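Side-chain contacts in DNA mismatch repair protein MLH3 (Saccharomyces cerevisiae S288C, PDB 6RMN), which takes part in DNA mismatch repair, correcting insertion-deletion loops as a component of the MutLbeta heterodimer: residues E53-E58 against I213-R218; P125-S130 against H186-S191; E59-L64 against L172-Y177. All coordinates share one frame; numbering follows the deposited sequence.

Contacts 1 and 3 use successive turns of helix 48-69 in the C-terminal domain, the first against helix 206-216, the second against the loop before helix 183-196. Contact 2 joins that last helix to the short helix 126-132, and its 186-191 segment also leans on helix 48-69, so the three touch one another. Contacts 1 and 2 are buried and contact 3 is partly open to solvent. None has a hydrogen bond across it. Aliphatic groups carry contacts 1 and 2, in contact 1 partly the alkyl stems of Arg54 and Lys215, with a two-zinc site beside it, whereas contact 3 is aromatic. Along the chain, contacts 2 and 3 are nested inside the loop closed by contact 1.

Contact 1. Residues E53-E58 against I213-R218; sequences ERIRLE and ISKLSR. With ZN (zinc ion), chain C; ZN (zinc ion), chain D.
Ile55 and Arg54, which lie between the two glutamates of the MutL endonuclease signature DQHA(X)2E(X)4E, meet Lys215 and Leu216 on helix 206-216. Ile55 points into the facing helix: its CD1 is 3.8 Å from Lys215 CB and 3.9 Å from the backbone N of Leu216. The Ile55 and Lys215 side chains cross at about a right angle, and Lys215 runs on extended, its amine leading away. Arg54 offers only its alkyl part, CG lying 3.9 Å from Leu216 CD1. With CG opposite the backbone N (chi1 -177°), the chain then bends at chi2 and chi3 and turns the guanidinium onward along its own helix, where NH2 makes a salt bridge of 3.2 Å to Glu58 OE2 and Leu57 CD2 covers part of one face. An alanine in place of Ile55 would probably open a gap against Lys215 CB and the backbone at Leu216, weakening the link between the helices. Glu58 also accepts from the backbone N atoms of His220 and Asn221, just past the second segment. Glu53, just before Arg54 in the chain, bridges two zinc ions, OE1 binding one at 2.0 Å and OE2 the other at 2.3 Å; His49 and Cys194 complete the first site with a residue of the partner protein chain, while Cys225 and His227 serve the second. This is the metal centre typical of endonuclease-type MutL homologues.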
loop_
_atom_site.group_PDB
_atom_site.type_symbol
_atom_site.label_atom_id
_atom_site.label_comp_id
_atom_site.label_asym_id
_atom_site.label_seq_id
_atom_site.Cartn_x
_atom_site.Cartn_y
_atom_site.Cartn_z
ATOM N N GLU B 53 -11.262 -4.479 -14.313
ATOM C CA GLU B 53 -12.069 -5.368 -15.159
ATOM C C GLU B 53 -13.133 -6.106 -14.330
ATOM O O GLU B 53 -14.273 -6.206 -14.781
ATOM C CB GLU B 53 -11.160 -6.363 -15.890
ATOM C CG GLU B 53 -11.850 -7.308 -16.851
ATOM C CD GLU B 53 -10.847 -8.247 -17.481
ATOM O OE1 GLU B 53 -10.042 -7.783 -18.320
ATOM O OE2 GLU B 53 -10.823 -9.434 -17.088
ATOM N N ARG B 54 -12.766 -6.577 -13.118
ATOM C CA ARG B 54 -13.662 -7.254 -12.190
ATOM C C ARG B 54 -14.819 -6.351 -11.728
ATOM O O ARG B 54 -15.984 -6.779 -11.746
ATOM C CB ARG B 54 -12.895 -7.780 -10.968
ATOM C CG ARG B 54 -13.785 -8.561 -10.004
ATOM C CD ARG B 54 -14.043 -9.917 -10.597
ATOM N NE ARG B 54 -15.453 -10.192 -10.773
ATOM C CZ ARG B 54 -15.929 -11.334 -11.248
ATOM N NH1 ARG B 54 -15.101 -12.305 -11.622
ATOM N NH2 ARG B 54 -17.232 -11.515 -11.363
ATOM N N ILE B 55 -14.479 -5.129 -11.274
ATOM C CA ILE B 55 -15.445 -4.126 -10.811
ATOM C C ILE B 55 -16.416 -3.819 -11.955
ATOM O O ILE B 55 -17.623 -3.723 -11.728
ATOM C CB ILE B 55 -14.727 -2.815 -10.312
ATOM C CG1 ILE B 55 -13.803 -3.093 -9.097
ATOM C CG2 ILE B 55 -15.743 -1.698 -9.985
ATOM C CD1 ILE B 55 -12.657 -2.099 -8.926
ATOM N N ARG B 56 -15.864 -3.636 -13.168
ATOM C CA ARG B 56 -16.614 -3.281 -14.367
ATOM C C ARG B 56 -17.565 -4.376 -14.813
ATOM O O ARG B 56 -18.685 -4.057 -15.200
ATOM C CB ARG B 56 -15.668 -2.846 -15.492
ATOM C CG ARG B 56 -15.137 -1.439 -15.293
ATOM C CD ARG B 56 -14.200 -1.026 -16.409
ATOM N NE ARG B 56 -13.615 0.301 -16.166
ATOM C CZ ARG B 56 -14.175 1.456 -16.520
ATOM N NH1 ARG B 56 -15.342 1.472 -17.142
ATOM N NH2 ARG B 56 -13.574 2.603 -16.243
ATOM N N LEU B 57 -17.138 -5.656 -14.712
ATOM C CA LEU B 57 -17.940 -6.822 -15.068
ATOM C C LEU B 57 -19.146 -6.965 -14.168
ATOM O O LEU B 57 -20.262 -7.088 -14.663
ATOM C CB LEU B 57 -17.111 -8.127 -15.067
ATOM C CG LEU B 57 -17.904 -9.390 -15.432
ATOM C CD1 LEU B 57 -18.209 -9.448 -16.934
ATOM C CD2 LEU B 57 -17.217 -10.617 -14.940
ATOM N N GLU B 58 -18.930 -6.920 -12.858
ATOM C CA GLU B 58 -20.008 -7.031 -11.877
ATOM C C GLU B 58 -21.072 -5.904 -12.025
ATOM O O GLU B 58 -22.254 -6.168 -11.785
ATOM C CB GLU B 58 -19.436 -7.133 -10.460
ATOM C CG GLU B 58 -18.598 -8.390 -10.275
ATOM C CD GLU B 58 -18.514 -8.936 -8.866
ATOM O OE1 GLU B 58 -19.169 -8.356 -7.972
ATOM O OE2 GLU B 58 -17.808 -9.949 -8.656
ATOM N N ILE B 213 -9.404 -0.483 -4.846
ATOM C CA ILE B 213 -9.424 -1.586 -3.872
ATOM C C ILE B 213 -10.716 -1.564 -3.029
ATOM O O ILE B 213 -11.263 -2.630 -2.748
ATOM C CB ILE B 213 -8.119 -1.653 -3.021
ATOM C CG1 ILE B 213 -6.855 -1.753 -3.918
ATOM C CG2 ILE B 213 -8.145 -2.803 -1.972
ATOM C CD1 ILE B 213 -6.767 -2.972 -4.958
ATOM N N SER B 214 -11.229 -0.373 -2.685
ATOM C CA SER B 214 -12.481 -0.200 -1.935
ATOM C C SER B 214 -13.649 -0.845 -2.696
ATOM O O SER B 214 -14.441 -1.592 -2.103
ATOM C CB SER B 214 -12.766 1.281 -1.707
ATOM O OG SER B 214 -14.001 1.493 -1.045
ATOM N N LYS B 215 -13.740 -0.557 -4.010
ATOM C CA LYS B 215 -14.760 -1.094 -4.900
ATOM C C LYS B 215 -14.557 -2.607 -5.084
ATOM O O LYS B 215 -15.539 -3.336 -5.040
ATOM C CB LYS B 215 -14.733 -0.379 -6.259
ATOM C CG LYS B 215 -15.273 1.049 -6.240
ATOM C CD LYS B 215 -15.079 1.724 -7.594
ATOM C CE LYS B 215 -15.777 3.053 -7.686
ATOM N NZ LYS B 215 -15.259 3.865 -8.822
ATOM N N LEU B 216 -13.291 -3.075 -5.245
ATOM C CA LEU B 216 -12.962 -4.489 -5.392
ATOM C C LEU B 216 -13.433 -5.309 -4.197
ATOM O O LEU B 216 -14.051 -6.356 -4.391
ATOM C CB LEU B 216 -11.465 -4.726 -5.655
ATOM C CG LEU B 216 -11.076 -6.193 -6.011
ATOM C CD1 LEU B 216 -11.681 -6.639 -7.359
ATOM C CD2 LEU B 216 -9.567 -6.402 -5.970
ATOM N N SER B 217 -13.207 -4.813 -2.980
ATOM C CA SER B 217 -13.632 -5.486 -1.750
ATOM C C SER B 217 -15.163 -5.601 -1.617
ATOM O O SER B 217 -15.639 -6.332 -0.748
ATOM C CB SER B 217 -13.033 -4.790 -0.526
ATOM O OG SER B 217 -13.672 -3.548 -0.272
ATOM N N ARG B 218 -15.924 -4.871 -2.456
ATOM C CA ARG B 218 -17.389 -4.882 -2.427
ATOM C C ARG B 218 -17.979 -5.829 -3.468
ATOM O O ARG B 218 -19.194 -6.051 -3.474
ATOM C CB ARG B 218 -17.983 -3.462 -2.541
ATOM C CG ARG B 218 -17.856 -2.653 -1.236
ATOM C CD ARG B 218 -18.679 -1.365 -1.206
ATOM N NE ARG B 218 -18.535 -0.529 -2.410
ATOM C CZ ARG B 218 -17.586 0.386 -2.599
ATOM N NH1 ARG B 218 -16.657 0.592 -1.674
ATOM N NH2 ARG B 218 -17.553 1.094 -3.719
HETATM ZN ZN ZN C . -8.524 -7.942 -19.568
HETATM ZN ZN ZN D . -9.310 -11.099 -17.691
#

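Contact 2. Residues P125-S130 against H186-S191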
loop_
_atom_site.group_PDB
_atom_site.type_symbol
_atom_site.label_atom_id
_atom_site.label_comp_id
_atom_site.label_asym_id
_atom_site.label_seq_id
_atom_site.Cartn_x
_atom_site.Cartn_y
_atom_site.Cartn_z
ATOM N N PRO B 125 -31.663 -8.266 -28.687
ATOM C CA PRO B 125 -31.198 -7.181 -27.801
ATOM C C PRO B 125 -30.058 -6.407 -28.476
ATOM O O PRO B 125 -29.445 -6.933 -29.406
ATOM C CB PRO B 125 -30.724 -7.921 -26.551
ATOM C CG PRO B 125 -30.313 -9.261 -27.033
ATOM C CD PRO B 125 -31.223 -9.592 -28.195
ATOM N N GLU B 126 -29.802 -5.166 -28.050
ATOM C CA GLU B 126 -28.775 -4.296 -28.644
ATOM C C GLU B 126 -27.364 -4.928 -28.717
ATOM O O GLU B 126 -26.715 -4.804 -29.753
ATOM C CB GLU B 126 -28.733 -2.925 -27.947
ATOM C CG GLU B 126 -29.965 -2.070 -28.231
ATOM C CD GLU B 126 -29.965 -1.331 -29.558
ATOM O OE1 GLU B 126 -29.701 -0.106 -29.557
ATOM O OE2 GLU B 126 -30.237 -1.972 -30.599
ATOM N N MET B 127 -26.920 -5.624 -27.654
ATOM C CA MET B 127 -25.631 -6.329 -27.595
ATOM C C MET B 127 -25.522 -7.303 -28.759
ATOM O O MET B 127 -24.519 -7.292 -29.475
ATOM C CB MET B 127 -25.547 -7.195 -26.331
ATOM C CG MET B 127 -25.126 -6.496 -25.090
ATOM S SD MET B 127 -25.340 -7.712 -23.755
ATOM C CE MET B 127 -26.057 -6.645 -22.478
ATOM N N LEU B 128 -26.539 -8.178 -28.905
ATOM C CA LEU B 128 -26.580 -9.217 -29.920
ATOM C C LEU B 128 -26.733 -8.664 -31.340
ATOM O O LEU B 128 -26.134 -9.222 -32.257
ATOM C CB LEU B 128 -27.647 -10.278 -29.586
ATOM C CG LEU B 128 -27.511 -11.661 -30.282
ATOM C CD1 LEU B 128 -26.088 -12.228 -30.158
ATOM C CD2 LEU B 128 -28.490 -12.661 -29.703
ATOM N N THR B 129 -27.483 -7.553 -31.513
ATOM C CA THR B 129 -27.656 -6.879 -32.806
ATOM C C THR B 129 -26.295 -6.440 -33.329
ATOM O O THR B 129 -26.000 -6.688 -34.492
ATOM C CB THR B 129 -28.651 -5.696 -32.712
ATOM O OG1 THR B 129 -29.901 -6.155 -32.199
ATOM C CG2 THR B 129 -28.891 -5.027 -34.063
ATOM N N SER B 130 -25.460 -5.836 -32.447
ATOM C CA SER B 130 -24.113 -5.339 -32.756
ATOM C C SER B 130 -23.128 -6.445 -33.125
ATOM O O SER B 130 -22.422 -6.322 -34.124
ATOM C CB SER B 130 -23.556 -4.514 -31.597
ATOM O OG SER B 130 -24.456 -3.500 -31.180
ATOM N N HIS B 186 -22.171 -13.427 -21.722
ATOM C CA HIS B 186 -20.980 -13.501 -20.875
ATOM C C HIS B 186 -19.757 -12.972 -21.640
ATOM O O HIS B 186 -19.057 -12.087 -21.145
ATOM C CB HIS B 186 -20.735 -14.974 -20.519
ATOM C CG HIS B 186 -20.649 -15.260 -19.063
ATOM N ND1 HIS B 186 -19.636 -14.728 -18.278
ATOM C CD2 HIS B 186 -21.418 -16.071 -18.301
ATOM C CE1 HIS B 186 -19.831 -15.217 -17.066
ATOM N NE2 HIS B 186 -20.899 -16.024 -17.028
ATOM N N GLU B 187 -19.538 -13.497 -22.870
ATOM C CA GLU B 187 -18.457 -13.137 -23.793
ATOM C C GLU B 187 -18.475 -11.660 -24.127
ATOM O O GLU B 187 -17.425 -11.017 -24.053
ATOM C CB GLU B 187 -18.530 -13.985 -25.066
ATOM C CG GLU B 187 -18.085 -15.430 -24.865
ATOM C CD GLU B 187 -18.350 -16.423 -25.988
ATOM O OE1 GLU B 187 -18.932 -16.033 -27.028
ATOM O OE2 GLU B 187 -17.972 -17.604 -25.818
ATOM N N ILE B 188 -19.668 -11.104 -24.438
ATOM C CA ILE B 188 -19.828 -9.676 -24.734
ATOM C C ILE B 188 -19.457 -8.805 -23.515
ATOM O O ILE B 188 -18.703 -7.840 -23.671
ATOM C CB ILE B 188 -21.227 -9.332 -25.327
ATOM C CG1 ILE B 188 -21.448 -10.062 -26.691
ATOM C CG2 ILE B 188 -21.400 -7.824 -25.500
ATOM C CD1 ILE B 188 -22.901 -10.075 -27.219
ATOM N N LEU B 189 -19.957 -9.160 -22.309
ATOM C CA LEU B 189 -19.678 -8.396 -21.086
ATOM C C LEU B 189 -18.219 -8.511 -20.660
ATOM O O LEU B 189 -17.655 -7.516 -20.220
ATOM C CB LEU B 189 -20.628 -8.752 -19.921
ATOM C CG LEU B 189 -22.157 -8.650 -20.147
ATOM C CD1 LEU B 189 -22.877 -8.617 -18.826
ATOM C CD2 LEU B 189 -22.557 -7.417 -20.988
ATOM N N ASN B 190 -17.595 -9.702 -20.844
ATOM C CA ASN B 190 -16.189 -9.934 -20.519
ATOM C C ASN B 190 -15.293 -9.051 -21.334
ATOM O O ASN B 190 -14.367 -8.460 -20.764
ATOM C CB ASN B 190 -15.785 -11.397 -20.711
ATOM C CG ASN B 190 -16.205 -12.311 -19.592
ATOM O OD1 ASN B 190 -16.842 -11.890 -18.622
ATOM N ND2 ASN B 190 -15.872 -13.598 -19.717
ATOM N N SER B 191 -15.580 -8.928 -22.646
ATOM C CA SER B 191 -14.788 -8.120 -23.569
ATOM C C SER B 191 -15.002 -6.620 -23.405
ATOM O O SER B 191 -14.055 -5.872 -23.622
ATOM C CB SER B 191 -14.991 -8.558 -25.015
ATOM O OG SER B 191 -16.298 -8.246 -25.465
#
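Met127 reaches across to Ile188 and Leu189, and its three segments of chain touch different methyl groups. Near the backbone, Met127 CB is 4.0 Å from Ile188 CD1; one bond further, CG lies 4.0 Å from Ile188 CG2; at the end, both SD and CE sit 3.9 Å from Leu189 CD2. The first torsion sets CG beside the backbone N (chi1 -83°) and the second continues the chain straight, while the bend at chi3 (-138°) brings the terminal methyl to Leu189; the two side chains cross at about a right angle.

Ile188 answers from the other helix. Its CG1 also lies beside the backbone N and its second torsion is extended, which carries CD1 forward to the backbone of the short helix, 3.9 Å from Met127 O, while the branch methyl CG2 is left to meet the thioether chain. Leu189 starts from a CB that does not face the short helix, yet its CD2 is brought close to Met127. With no hydrogen bond between the segments, the fit rests on methyl, methylene and sulfur contacts, with Ile188 CD1 also lying against the backbone opposite.

Two hydroxyls fold back on their own helix. Pro125 stands at its N-cap, and Pro125 O takes both the backbone N and, at 2.9 Å, OG1 of Thr129. Glu126 O is gripped likewise, by Ser130 N and by Ser130 OG from opposite faces of its plane.

The two helices run nearly perpendicular, at 86°, with axes 10.9 Å apart. Leu128 turns to Leu139 and Val142 of helix 136-151 and Pro125 to Phe185, while Leu189 packs on Leu57 and Leu64. Helix 183-196 thus lies between helix 48-69 and helix 126-132, which follows strand 117-124 after Pro125 alone.

Contact 3. Residues E59-L64 against L172-Y177; sequences ELFYSL and LYWWKY
Phe61 and Tyr62 lie against the indole of Trp174, which gives one face to the backbone side of the helix. Phe61 CB sits over the six-membered ring, 3.6 Å from Trp174 CE3, in a CH-pi contact: the carbon is 4.0 Å from the ring centroid and 29° off its normal. The phenyl and the six-membered ring themselves meet obliquely, planes at 31°. Tyr62 approaches the pyrrole end, its CB 3.9 Å from Trp174 CD1, and that carbon lies at the edge of the phenol ring, as does Leu172 O, 4.1 Å from Tyr62 CE1. Placing CG between its backbone N and carbonyl carbon (chi1 63°), Trp174 folds the indole onto the helix.

The opposite face of the indole is covered near its rim by Trp175 CD1, 3.6 Å above the plane, and the Trp175 ring in turn stacks with His220. Glu58 and Leu65, a turn either way along helix 48-69, touch the indole too. Beyond Phe61, the ring of His186 meets the phenyl edge-to-face, tying in helix 183-196. Aromatic side chains thus pack the loop before helix 183-196 onto the continuation of the helix that carries the metal-binding endonuclease motif of MutL homologues.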
loop_
_atom_site.group_PDB
_atom_site.type_symbol
_atom_site.label_atom_id
_atom_site.label_comp_id
_atom_site.label_asym_id
_atom_site.label_seq_id
_atom_site.Cartn_x
_atom_site.Cartn_y
_atom_site.Cartn_z
ATOM N N GLU B 59 -20.658 -4.682 -12.489
ATOM C CA GLU B 59 -21.555 -3.557 -12.767
ATOM C C GLU B 59 -22.391 -3.881 -13.999
ATOM O O GLU B 59 -23.593 -3.599 -14.017
ATOM C CB GLU B 59 -20.763 -2.256 -13.011
ATOM C CG GLU B 59 -20.214 -1.605 -11.744
ATOM C CD GLU B 59 -19.177 -0.494 -11.870
ATOM O OE1 GLU B 59 -18.765 -0.150 -13.005
ATOM O OE2 GLU B 59 -18.772 0.035 -10.808
ATOM N N LEU B 60 -21.753 -4.471 -15.033
ATOM C CA LEU B 60 -22.395 -4.846 -16.306
ATOM C C LEU B 60 -23.419 -5.950 -16.112
ATOM O O LEU B 60 -24.520 -5.868 -16.671
ATOM C CB LEU B 60 -21.349 -5.242 -17.377
ATOM C CG LEU B 60 -20.523 -4.099 -18.007
ATOM C CD1 LEU B 60 -19.449 -4.633 -18.897
ATOM C CD2 LEU B 60 -21.393 -3.143 -18.783
ATOM N N PHE B 61 -23.058 -6.966 -15.304
ATOM C CA PHE B 61 -23.911 -8.079 -14.931
ATOM C C PHE B 61 -25.115 -7.597 -14.144
ATOM O O PHE B 61 -26.241 -7.964 -14.487
ATOM C CB PHE B 61 -23.123 -9.159 -14.172
ATOM C CG PHE B 61 -22.774 -10.321 -15.070
ATOM C CD1 PHE B 61 -23.730 -11.268 -15.415
ATOM C CD2 PHE B 61 -21.509 -10.431 -15.630
ATOM C CE1 PHE B 61 -23.415 -12.321 -16.280
ATOM C CE2 PHE B 61 -21.203 -11.475 -16.509
ATOM C CZ PHE B 61 -22.155 -12.412 -16.827
ATOM N N TYR B 62 -24.891 -6.724 -13.140
ATOM C CA TYR B 62 -25.956 -6.148 -12.321
ATOM C C TYR B 62 -26.981 -5.402 -13.196
ATOM O O TYR B 62 -28.177 -5.590 -13.011
ATOM C CB TYR B 62 -25.387 -5.264 -11.177
ATOM C CG TYR B 62 -26.459 -4.524 -10.400
ATOM C CD1 TYR B 62 -27.185 -5.159 -9.395
ATOM C CD2 TYR B 62 -26.798 -3.210 -10.720
ATOM C CE1 TYR B 62 -28.217 -4.504 -8.721
ATOM C CE2 TYR B 62 -27.834 -2.549 -10.063
ATOM C CZ TYR B 62 -28.535 -3.195 -9.054
ATOM O OH TYR B 62 -29.551 -2.539 -8.392
ATOM N N SER B 63 -26.516 -4.608 -14.170
ATOM C CA SER B 63 -27.385 -3.884 -15.104
ATOM C C SER B 63 -28.223 -4.822 -15.984
ATOM O O SER B 63 -29.426 -4.606 -16.125
ATOM C CB SER B 63 -26.564 -2.942 -15.983
ATOM O OG SER B 63 -25.934 -1.962 -15.175
ATOM N N LEU B 64 -27.581 -5.846 -16.580
ATOM C CA LEU B 64 -28.199 -6.811 -17.480
ATOM C C LEU B 64 -29.280 -7.637 -16.782
ATOM O O LEU B 64 -30.370 -7.801 -17.331
ATOM C CB LEU B 64 -27.111 -7.721 -18.124
ATOM C CG LEU B 64 -27.553 -9.065 -18.763
ATOM C CD1 LEU B 64 -28.363 -8.855 -19.994
ATOM C CD2 LEU B 64 -26.361 -9.927 -19.098
ATOM N N LEU B 172 -32.050 -7.490 -5.436
ATOM C CA LEU B 172 -31.682 -8.389 -6.534
ATOM C C LEU B 172 -30.199 -8.725 -6.453
ATOM O O LEU B 172 -29.348 -7.838 -6.624
ATOM C CB LEU B 172 -31.987 -7.720 -7.891
ATOM C CG LEU B 172 -32.209 -8.625 -9.110
ATOM C CD1 LEU B 172 -33.137 -7.953 -10.091
ATOM C CD2 LEU B 172 -30.898 -8.964 -9.822
ATOM N N TYR B 173 -29.894 -10.006 -6.193
ATOM C CA TYR B 173 -28.520 -10.485 -6.149
ATOM C C TYR B 173 -28.275 -11.127 -7.501
ATOM O O TYR B 173 -28.668 -12.274 -7.729
ATOM C CB TYR B 173 -28.292 -11.454 -4.976
ATOM C CG TYR B 173 -28.653 -10.865 -3.627
ATOM C CD1 TYR B 173 -27.752 -10.069 -2.927
ATOM C CD2 TYR B 173 -29.900 -11.101 -3.053
ATOM C CE1 TYR B 173 -28.082 -9.521 -1.686
ATOM C CE2 TYR B 173 -30.242 -10.558 -1.815
ATOM C CZ TYR B 173 -29.329 -9.770 -1.135
ATOM O OH TYR B 173 -29.663 -9.241 0.089
ATOM N N TRP B 174 -27.706 -10.333 -8.434
ATOM C CA TRP B 174 -27.444 -10.727 -9.820
ATOM C C TRP B 174 -26.754 -12.086 -9.926
ATOM O O TRP B 174 -27.078 -12.857 -10.827
ATOM C CB TRP B 174 -26.658 -9.630 -10.587
ATOM C CG TRP B 174 -25.288 -9.375 -10.029
ATOM C CD1 TRP B 174 -24.959 -8.507 -9.028
ATOM C CD2 TRP B 174 -24.085 -10.090 -10.352
ATOM N NE1 TRP B 174 -23.621 -8.619 -8.725
ATOM C CE2 TRP B 174 -23.061 -9.585 -9.518
ATOM C CE3 TRP B 174 -23.779 -11.136 -11.243
ATOM C CZ2 TRP B 174 -21.758 -10.086 -9.550
ATOM C CZ3 TRP B 174 -22.483 -11.628 -11.277
ATOM C CH2 TRP B 174 -21.484 -11.090 -10.454
ATOM N N TRP B 175 -25.838 -12.390 -8.976
ATOM C CA TRP B 175 -25.045 -13.615 -8.949
ATOM C C TRP B 175 -25.850 -14.888 -8.655
ATOM O O TRP B 175 -25.337 -15.988 -8.877
ATOM C CB TRP B 175 -23.855 -13.478 -8.009
ATOM C CG TRP B 175 -24.161 -12.799 -6.714
ATOM C CD1 TRP B 175 -23.985 -11.479 -6.413
ATOM C CD2 TRP B 175 -24.649 -13.423 -5.522
ATOM N NE1 TRP B 175 -24.347 -11.239 -5.109
ATOM C CE2 TRP B 175 -24.746 -12.418 -4.533
ATOM C CE3 TRP B 175 -24.968 -14.748 -5.177
ATOM C CZ2 TRP B 175 -25.152 -12.694 -3.225
ATOM C CZ3 TRP B 175 -25.387 -15.021 -3.886
ATOM C CH2 TRP B 175 -25.477 -14.003 -2.924
ATOM N N LYS B 176 -27.110 -14.747 -8.209
ATOM C CA LYS B 176 -27.994 -15.885 -7.973
ATOM C C LYS B 176 -28.602 -16.360 -9.309
ATOM O O LYS B 176 -29.206 -17.429 -9.358
ATOM C CB LYS B 176 -29.098 -15.523 -6.961
ATOM C CG LYS B 176 -28.569 -15.408 -5.541
ATOM C CD LYS B 176 -29.631 -15.078 -4.523
ATOM C CE LYS B 176 -29.028 -15.068 -3.136
ATOM N NZ LYS B 176 -30.050 -14.863 -2.075
ATOM N N TYR B 177 -28.425 -15.562 -10.381
ATOM C CA TYR B 177 -28.942 -15.785 -11.734
ATOM C C TYR B 177 -27.818 -15.804 -12.773
ATOM O O TYR B 177 -28.080 -16.033 -13.953
ATOM C CB TYR B 177 -29.933 -14.665 -12.100
ATOM C CG TYR B 177 -31.076 -14.504 -11.132
ATOM C CD1 TYR B 177 -30.989 -13.619 -10.061
ATOM C CD2 TYR B 177 -32.265 -15.205 -11.306
ATOM C CE1 TYR B 177 -32.045 -13.463 -9.163
ATOM C CE2 TYR B 177 -33.334 -15.047 -10.424
ATOM C CZ TYR B 177 -33.217 -14.181 -9.347
ATOM O OH TYR B 177 -34.269 -14.035 -8.468
#